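Local coordinates for protein nucleoside-diphosphate-sugar epimerase (Pseudomonas aeruginosa, PDB 2X4G) that probably acts as an NAD-dependent sugar-nucleotide epimerase or related oxidoreductase of the Rossmann-fold epimerase/dehydratase family, at residues M130-Q135 with G302-D307; H208-Q213 with M267-A272; R214-A219 with H244-A249. All blocks are in the same frame, centred on the assembly; numbering follows the deposited sequence.

Interaction 1: residues M130-Q135 with G302-D307; sequences MPRHPQ and GGQFLD
Gln304 lays its amide against the backbone around Arg132, and its side chain can be followed atom by atom. CB lies beside the guanidinium of Arg132, at 3.8 Å from NH1. The next carbon, CG, stands between the backbone N and the carbonyl carbon of its own residue (chi1 61°), and beyond it the chain runs out extended, which carries the amide across to residues 131-133. There the two polar ends take complementary partners. NE2 donates to Pro131 O at 3.1 Å, approaching from above the plane of that carbonyl, while OE1 accepts from His133 N, also at 3.1 Å, in a fairly straight bond (163° at the hydrogen). Glutamine suits this place because it combines a donor and an acceptor on an arm long enough to bridge two loops. Arg132 makes the return reach, its side chain sliding past Gln304 in the opposite direction. Its NH1 donates to Gly303 O at 3.3 Å, near the guanidinium edge, and NH2 adds a weak bond to the same oxygen; the long chain, bent at chi3, carries several N-H groups to one backbone carbonyl. Apolar contact is confined to Met130, whose bent thioether brings CE to 4.1 Å from Leu306 CD2 and crosses Gln304 at about a right angle, CE near NE2. Leu306 continues onto Leu240 and Thr242 of strand 238-247, and Met130 onto Arg238. The Gln304 amide, bonding the carbonyl before Arg132 and the N-H after it, resembles the pair of bonds that one residue of a parallel strand would make. Here that device joins the loop following strand 121-124 of the Rossmann fold to a loop from the C-terminal part of the chain.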
# COMPACT_ATOMS: atom_id res chain seq x y z
N MET A 130 -20.12 -9.36 -9.19
CA MET A 130 -20.44 -10.68 -9.69
C MET A 130 -19.22 -11.57 -9.55
O MET A 130 -18.10 -11.08 -9.64
CB MET A 130 -20.84 -10.62 -11.16
CG MET A 130 -21.84 -9.52 -11.52
SD MET A 130 -22.26 -9.60 -13.29
CE MET A 130 -20.67 -9.32 -14.09
N PRO A 131 -19.44 -12.87 -9.30
CA PRO A 131 -18.35 -13.82 -9.35
C PRO A 131 -17.99 -14.15 -10.80
O PRO A 131 -18.72 -13.76 -11.72
CB PRO A 131 -18.91 -15.05 -8.64
CG PRO A 131 -20.36 -14.98 -8.89
CD PRO A 131 -20.70 -13.52 -8.90
N ARG A 132 -16.89 -14.86 -10.98
CA ARG A 132 -16.38 -15.19 -12.30
C ARG A 132 -17.22 -16.31 -12.90
O ARG A 132 -17.62 -17.23 -12.21
CB ARG A 132 -14.90 -15.59 -12.18
CG ARG A 132 -14.18 -15.83 -13.51
CD ARG A 132 -12.69 -16.13 -13.30
NE ARG A 132 -11.97 -14.95 -12.82
CZ ARG A 132 -11.60 -13.92 -13.59
NH1 ARG A 132 -11.88 -13.90 -14.89
NH2 ARG A 132 -10.96 -12.89 -13.04
N HIS A 133 -17.53 -16.25 -14.18
CA HIS A 133 -18.36 -17.31 -14.75
C HIS A 133 -17.69 -18.66 -14.45
O HIS A 133 -16.52 -18.85 -14.81
CB HIS A 133 -18.52 -17.14 -16.26
CG HIS A 133 -19.61 -17.97 -16.85
ND1 HIS A 133 -19.46 -19.31 -17.13
CD2 HIS A 133 -20.87 -17.65 -17.22
CE1 HIS A 133 -20.58 -19.78 -17.64
NE2 HIS A 133 -21.45 -18.79 -17.72
N PRO A 134 -18.42 -19.60 -13.81
CA PRO A 134 -17.84 -20.86 -13.35
C PRO A 134 -17.33 -21.80 -14.45
O PRO A 134 -16.65 -22.78 -14.15
CB PRO A 134 -18.99 -21.51 -12.57
CG PRO A 134 -20.21 -20.99 -13.21
CD PRO A 134 -19.89 -19.60 -13.66
N GLN A 135 -17.68 -21.53 -15.71
CA GLN A 135 -17.06 -22.21 -16.84
C GLN A 135 -16.16 -21.29 -17.68
O GLN A 135 -15.73 -21.66 -18.77
CB GLN A 135 -18.15 -22.85 -17.69
CG GLN A 135 -18.83 -24.05 -16.98
CD GLN A 135 -20.36 -23.94 -16.96
OE1 GLN A 135 -21.00 -23.62 -17.98
NE2 GLN A 135 -20.95 -24.19 -15.79
N GLY A 302 -8.14 -8.91 -12.57
CA GLY A 302 -9.15 -9.86 -12.11
C GLY A 302 -10.51 -9.61 -12.73
O GLY A 302 -11.52 -9.99 -12.16
N GLY A 303 -10.55 -8.97 -13.90
CA GLY A 303 -11.82 -8.68 -14.56
C GLY A 303 -12.21 -9.83 -15.45
O GLY A 303 -11.40 -10.74 -15.66
N GLN A 304 -13.45 -9.81 -15.97
CA GLN A 304 -13.88 -10.80 -16.98
C GLN A 304 -14.59 -10.17 -18.18
O GLN A 304 -14.90 -8.98 -18.17
CB GLN A 304 -14.79 -11.86 -16.36
CG GLN A 304 -16.08 -11.33 -15.74
CD GLN A 304 -16.89 -12.43 -15.09
OE1 GLN A 304 -16.84 -13.59 -15.52
NE2 GLN A 304 -17.63 -12.09 -14.05
N PHE A 305 -14.82 -10.99 -19.21
CA PHE A 305 -15.64 -10.60 -20.35
C PHE A 305 -17.08 -10.57 -19.89
O PHE A 305 -17.46 -11.32 -18.99
CB PHE A 305 -15.52 -11.58 -21.53
CG PHE A 305 -14.18 -11.54 -22.26
CD1 PHE A 305 -13.28 -10.50 -22.12
CD2 PHE A 305 -13.87 -12.55 -23.14
CE1 PHE A 305 -12.08 -10.50 -22.83
CE2 PHE A 305 -12.67 -12.55 -23.85
CZ PHE A 305 -11.78 -11.51 -23.69
N LEU A 306 -17.87 -9.71 -20.52
CA LEU A 306 -19.27 -9.51 -20.17
C LEU A 306 -20.18 -9.81 -21.37
O LEU A 306 -19.81 -9.55 -22.50
CB LEU A 306 -19.48 -8.08 -19.66
CG LEU A 306 -18.55 -7.61 -18.52
CD1 LEU A 306 -19.04 -6.31 -17.88
CD2 LEU A 306 -18.37 -8.68 -17.43
N ASP A 307 -21.35 -10.39 -21.09
CA ASP A 307 -22.36 -10.74 -22.09
C ASP A 307 -23.37 -9.62 -22.10
O ASP A 307 -23.99 -9.35 -21.08
CB ASP A 307 -23.05 -12.07 -21.68
CG ASP A 307 -24.00 -12.64 -22.77
OD1 ASP A 307 -24.50 -13.78 -22.59
OD2 ASP A 307 -24.25 -11.97 -23.80

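Interaction 2: residues H208-Q213 with M267-A272; sequences HYVAGQ and MSMAMA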
# COMPACT_ATOMS: atom_id res chain seq x y z
N HIS A 208 4.61 -1.78 -18.39
CA HIS A 208 4.19 -3.18 -18.43
C HIS A 208 2.71 -3.32 -18.06
O HIS A 208 2.12 -2.42 -17.46
CB HIS A 208 5.01 -4.04 -17.44
CG HIS A 208 6.47 -4.10 -17.73
ND1 HIS A 208 7.03 -5.02 -18.60
CD2 HIS A 208 7.51 -3.37 -17.25
CE1 HIS A 208 8.33 -4.84 -18.66
NE2 HIS A 208 8.65 -3.84 -17.85
N TYR A 209 2.12 -4.47 -18.41
CA TYR A 209 0.73 -4.81 -18.05
C TYR A 209 0.69 -6.24 -17.55
O TYR A 209 1.62 -7.01 -17.79
CB TYR A 209 -0.18 -4.71 -19.28
CG TYR A 209 0.08 -5.82 -20.29
CD1 TYR A 209 1.09 -5.69 -21.24
CD2 TYR A 209 -0.66 -6.99 -20.27
CE1 TYR A 209 1.33 -6.71 -22.17
CE2 TYR A 209 -0.41 -8.02 -21.20
CZ TYR A 209 0.59 -7.87 -22.14
OH TYR A 209 0.88 -8.87 -23.06
N VAL A 210 -0.41 -6.61 -16.88
CA VAL A 210 -0.64 -7.97 -16.43
C VAL A 210 -1.80 -8.62 -17.20
O VAL A 210 -2.86 -8.02 -17.34
CB VAL A 210 -0.95 -8.01 -14.92
CG1 VAL A 210 -1.63 -9.32 -14.52
CG2 VAL A 210 0.33 -7.83 -14.12
N ALA A 211 -1.59 -9.85 -17.66
CA ALA A 211 -2.60 -10.57 -18.46
C ALA A 211 -3.97 -10.54 -17.79
O ALA A 211 -4.08 -10.64 -16.56
CB ALA A 211 -2.16 -12.03 -18.72
N GLY A 212 -5.01 -10.39 -18.60
CA GLY A 212 -6.37 -10.30 -18.06
C GLY A 212 -7.44 -10.01 -19.10
O GLY A 212 -7.17 -9.44 -20.16
N GLN A 213 -8.66 -10.40 -18.78
CA GLN A 213 -9.77 -10.22 -19.68
C GLN A 213 -10.57 -9.04 -19.16
O GLN A 213 -10.72 -8.89 -17.96
CB GLN A 213 -10.66 -11.47 -19.69
CG GLN A 213 -9.90 -12.77 -19.85
CD GLN A 213 -10.83 -13.91 -20.17
OE1 GLN A 213 -10.69 -14.56 -21.23
NE2 GLN A 213 -11.81 -14.15 -19.30
N MET A 267 3.72 -8.85 -18.01
CA MET A 267 4.35 -9.10 -16.76
C MET A 267 3.61 -10.24 -16.11
O MET A 267 2.39 -10.22 -16.02
CB MET A 267 4.28 -7.86 -15.90
CG MET A 267 5.21 -7.91 -14.72
SD MET A 267 4.93 -6.48 -13.69
CE MET A 267 3.27 -6.86 -13.12
N SER A 268 4.38 -11.23 -15.67
CA SER A 268 3.85 -12.46 -15.09
C SER A 268 2.97 -12.20 -13.88
O SER A 268 3.13 -11.20 -13.18
CB SER A 268 5.02 -13.38 -14.70
OG SER A 268 4.58 -14.49 -13.96
N MET A 269 2.02 -13.09 -13.65
CA MET A 269 1.17 -13.00 -12.48
C MET A 269 1.96 -13.33 -11.23
O MET A 269 1.79 -12.69 -10.19
CB MET A 269 -0.00 -13.98 -12.61
CG MET A 269 -1.06 -13.80 -11.52
SD MET A 269 -1.73 -12.14 -11.52
CE MET A 269 -2.49 -12.17 -13.16
N ALA A 270 2.83 -14.34 -11.33
CA ALA A 270 3.73 -14.70 -10.25
C ALA A 270 4.67 -13.55 -9.88
O ALA A 270 4.99 -13.35 -8.70
CB ALA A 270 4.54 -15.93 -10.65
N MET A 271 5.09 -12.78 -10.89
CA MET A 271 6.00 -11.66 -10.68
C MET A 271 5.30 -10.50 -10.01
O MET A 271 5.95 -9.63 -9.46
CB MET A 271 6.60 -11.20 -12.00
CG MET A 271 8.06 -10.81 -11.93
SD MET A 271 8.93 -11.23 -13.47
CE MET A 271 10.66 -11.29 -12.98
N ALA A 272 3.97 -10.49 -10.08
CA ALA A 272 3.14 -9.50 -9.38
C ALA A 272 3.02 -9.83 -7.91
O ALA A 272 3.17 -8.96 -7.06
CB ALA A 272 1.77 -9.42 -10.02
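Strands 208-210 and 265-267 run side by side in parallel, the nearest CA atoms across the contact being those of Val210 and Met267, 5.1 Å apart, and the bond from Met267 N to Tyr209 O (2.8 Å) is weak because it is bent, with only 128° at the hydrogen. Val210 is held between two methionine methyls. Its CG1, anti to the backbone N (chi1 161°), is met by Met269 CE at 3.3 Å. CG2, the other branch, lies beside the backbone N and meets Met267 CE. Met267 turns at chi3, which places CE, whereas Met269 bends at both chi2 and chi3; such flexible, unbranched thioethers can fit their methyls against the two branches of valine. Met269 comes across the valine at about a right angle, its methyl also lying 4.1 Å from Ala211 O. The arrangement is a small two-stranded parallel sheet, one strand of which, 265-267, leads through Ser268 into helix 269-280: Ser268 holds the N-cap position, and its OG accepts a weak capping bond from Ala270 N. At the start of strand 208-210 His208 CB packs on Met267 CB at 4.2 Å. Tyr209, pointing away, rests on Ala249 and Thr252 of helix 248-259. The second subunit covers the apolar patch, its Leu278 packing on Val210, its Leu275 on Met267 and its Ala274 on His208, while its Met267 meets Met271.

Interaction 3: residues R214-A219 with H244-A249; sequences RNVIDA and HNLEMA
Arg214 passes the tip of Met248 with the apolar part of its side chain: CD lies 3.6 Å from Met248 CE, and NE is close to the same methyl, which sits at the edge of the guanidinium in its plane. The arginine chain bends at chi3 (-70°), which sets NE beside the methyl, while NH1 is hydrogen-bonded elsewhere, to Tyr128 OH. Arginine fits because its methylenes pack on the thioether while its charged end still finds a polar partner. The backbones form a twisted antiparallel ladder, with 132° between the strand directions. Arg214 pairs with Leu246 and Val216 with His244 as hydrogen-bonded pairs, each with two backbone bonds. Between them Asn215 and Asn245 form a non-hydrogen-bonded pair with CA atoms 4.4 Å apart, and their side chains supply a link of their own. Asn215 ND2 donates to Asn245 OD1 at 2.9 Å, lying well above the plane of that carbonyl; the two amides are turned 66° against each other. Asn245 OD1 also accepts from Leu306 N, and Asn215 OD1 takes the N-H of Gly243, which fixes which end of the Asn215 amide is which. Short amides thus suit a face where backbone groups need partners. On the face of Val216 and Leu246 the contact is apolar, with Val216 CG2 at 4.1 Å from Leu246 CD2. Leu323, at the start of helix 323-336, touches Val216, His244 and Leu246 on this face, whereas the asparagines turn to the loop around Leu306. Strand 213-218 also pairs, in parallel, with strand 176-185 of the mixed sheet, Asn215 and Ile217 bonding Met183, and Ile217 and Ala219 bonding Leu185; its antiparallel partner follows through helix 219-232, where Asp218 holds the N-cap position, as Glu247 does for helix 248-259.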
# COMPACT_ATOMS: atom_id res chain seq x y z
N ARG A 214 -11.10 -8.22 -20.06
CA ARG A 214 -11.83 -7.02 -19.67
C ARG A 214 -12.83 -6.60 -20.71
O ARG A 214 -12.59 -6.78 -21.89
CB ARG A 214 -10.83 -5.89 -19.45
CG ARG A 214 -11.42 -4.71 -18.72
CD ARG A 214 -10.35 -3.72 -18.31
NE ARG A 214 -9.50 -4.25 -17.25
CZ ARG A 214 -9.85 -4.32 -15.96
NH1 ARG A 214 -11.04 -3.90 -15.55
NH2 ARG A 214 -8.99 -4.83 -15.09
N ASN A 215 -13.95 -6.04 -20.27
CA ASN A 215 -14.90 -5.38 -21.18
C ASN A 215 -14.81 -3.87 -21.04
O ASN A 215 -14.95 -3.32 -19.94
CB ASN A 215 -16.34 -5.81 -20.93
CG ASN A 215 -17.29 -5.30 -22.02
OD1 ASN A 215 -17.92 -4.26 -21.87
ND2 ASN A 215 -17.39 -6.04 -23.13
N VAL A 216 -14.57 -3.23 -22.19
CA VAL A 216 -14.42 -1.80 -22.30
C VAL A 216 -15.64 -1.23 -23.03
O VAL A 216 -16.13 -1.86 -23.96
CB VAL A 216 -13.14 -1.48 -23.08
CG1 VAL A 216 -13.13 -0.04 -23.59
CG2 VAL A 216 -11.96 -1.72 -22.19
N ILE A 217 -16.12 -0.06 -22.60
CA ILE A 217 -17.29 0.56 -23.21
C ILE A 217 -17.08 2.06 -23.40
O ILE A 217 -16.46 2.74 -22.59
CB ILE A 217 -18.61 0.33 -22.42
CG1 ILE A 217 -19.82 0.75 -23.28
CG2 ILE A 217 -18.59 1.07 -21.09
CD1 ILE A 217 -21.09 0.95 -22.57
N ASP A 218 -17.61 2.55 -24.52
CA ASP A 218 -17.48 3.93 -24.91
C ASP A 218 -18.33 4.78 -23.95
O ASP A 218 -19.45 4.40 -23.59
CB ASP A 218 -17.89 4.03 -26.39
CG ASP A 218 -17.95 5.46 -26.92
OD1 ASP A 218 -16.95 5.89 -27.53
OD2 ASP A 218 -19.01 6.14 -26.79
N ALA A 219 -17.80 5.90 -23.50
CA ALA A 219 -18.46 6.69 -22.49
C ALA A 219 -19.81 7.20 -23.00
O ALA A 219 -20.82 7.10 -22.30
CB ALA A 219 -17.59 7.85 -22.06
N HIS A 244 -16.64 -3.79 -25.85
CA HIS A 244 -15.76 -4.79 -26.48
C HIS A 244 -15.10 -5.65 -25.42
O HIS A 244 -14.57 -5.12 -24.44
CB HIS A 244 -14.68 -4.12 -27.32
CG HIS A 244 -15.23 -3.22 -28.38
ND1 HIS A 244 -15.14 -1.85 -28.31
CD2 HIS A 244 -15.91 -3.50 -29.52
CE1 HIS A 244 -15.72 -1.32 -29.37
NE2 HIS A 244 -16.20 -2.30 -30.12
N ASN A 245 -15.16 -6.97 -25.61
CA ASN A 245 -14.37 -7.88 -24.80
C ASN A 245 -12.95 -7.92 -25.34
O ASN A 245 -12.74 -8.05 -26.53
CB ASN A 245 -14.97 -9.27 -24.79
CG ASN A 245 -16.27 -9.31 -24.06
OD1 ASN A 245 -16.42 -8.78 -22.98
ND2 ASN A 245 -17.22 -9.94 -24.65
N LEU A 246 -11.99 -7.78 -24.45
CA LEU A 246 -10.66 -7.37 -24.83
C LEU A 246 -9.62 -7.99 -23.93
O LEU A 246 -9.75 -7.94 -22.72
CB LEU A 246 -10.60 -5.85 -24.65
CG LEU A 246 -10.02 -5.01 -25.76
CD1 LEU A 246 -10.53 -5.47 -27.11
CD2 LEU A 246 -10.42 -3.59 -25.51
N GLU A 247 -8.58 -8.56 -24.51
CA GLU A 247 -7.40 -8.90 -23.72
C GLU A 247 -6.68 -7.59 -23.34
O GLU A 247 -6.64 -6.63 -24.11
CB GLU A 247 -6.48 -9.84 -24.52
CG GLU A 247 -7.02 -11.27 -24.74
CD GLU A 247 -6.93 -12.14 -23.50
OE1 GLU A 247 -6.48 -11.63 -22.46
OE2 GLU A 247 -7.31 -13.33 -23.56
N MET A 248 -6.11 -7.55 -22.14
CA MET A 248 -5.31 -6.41 -21.71
C MET A 248 -4.09 -6.20 -22.58
O MET A 248 -3.62 -5.07 -22.70
CB MET A 248 -4.87 -6.56 -20.25
CG MET A 248 -5.90 -6.09 -19.23
SD MET A 248 -6.00 -4.28 -19.16
CE MET A 248 -7.39 -4.04 -20.25
N ALA A 249 -3.56 -7.28 -23.14
CA ALA A 249 -2.49 -7.18 -24.14
C ALA A 249 -2.91 -6.29 -25.31
O ALA A 249 -2.16 -5.43 -25.75
CB ALA A 249 -2.12 -8.55 -24.65

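In the fold
The three contacts nest along the chain without crossing. Past the first strands of the Rossmann fold, residues 130-135 open the outermost loop, which interaction 1 closes only at 302-307. Within it, strand 208-210 opens a second loop, closed by interaction 2 where the chain enters helix 269-280. The innermost, from 214-219 through helix 219-232 to 244-249, is closed by interaction 3. Neighbouring contacts also touch. Gly212 O meets Met248 N, joining interactions 2 and 3; Phe305 packs on Gln213 and Arg214; and Asn245 joins interactions 3 and 1 through its bond to Leu306. Together they tie the edge of the mixed sheet to the loop 302-307 and to the small parallel sheet beside the second subunit.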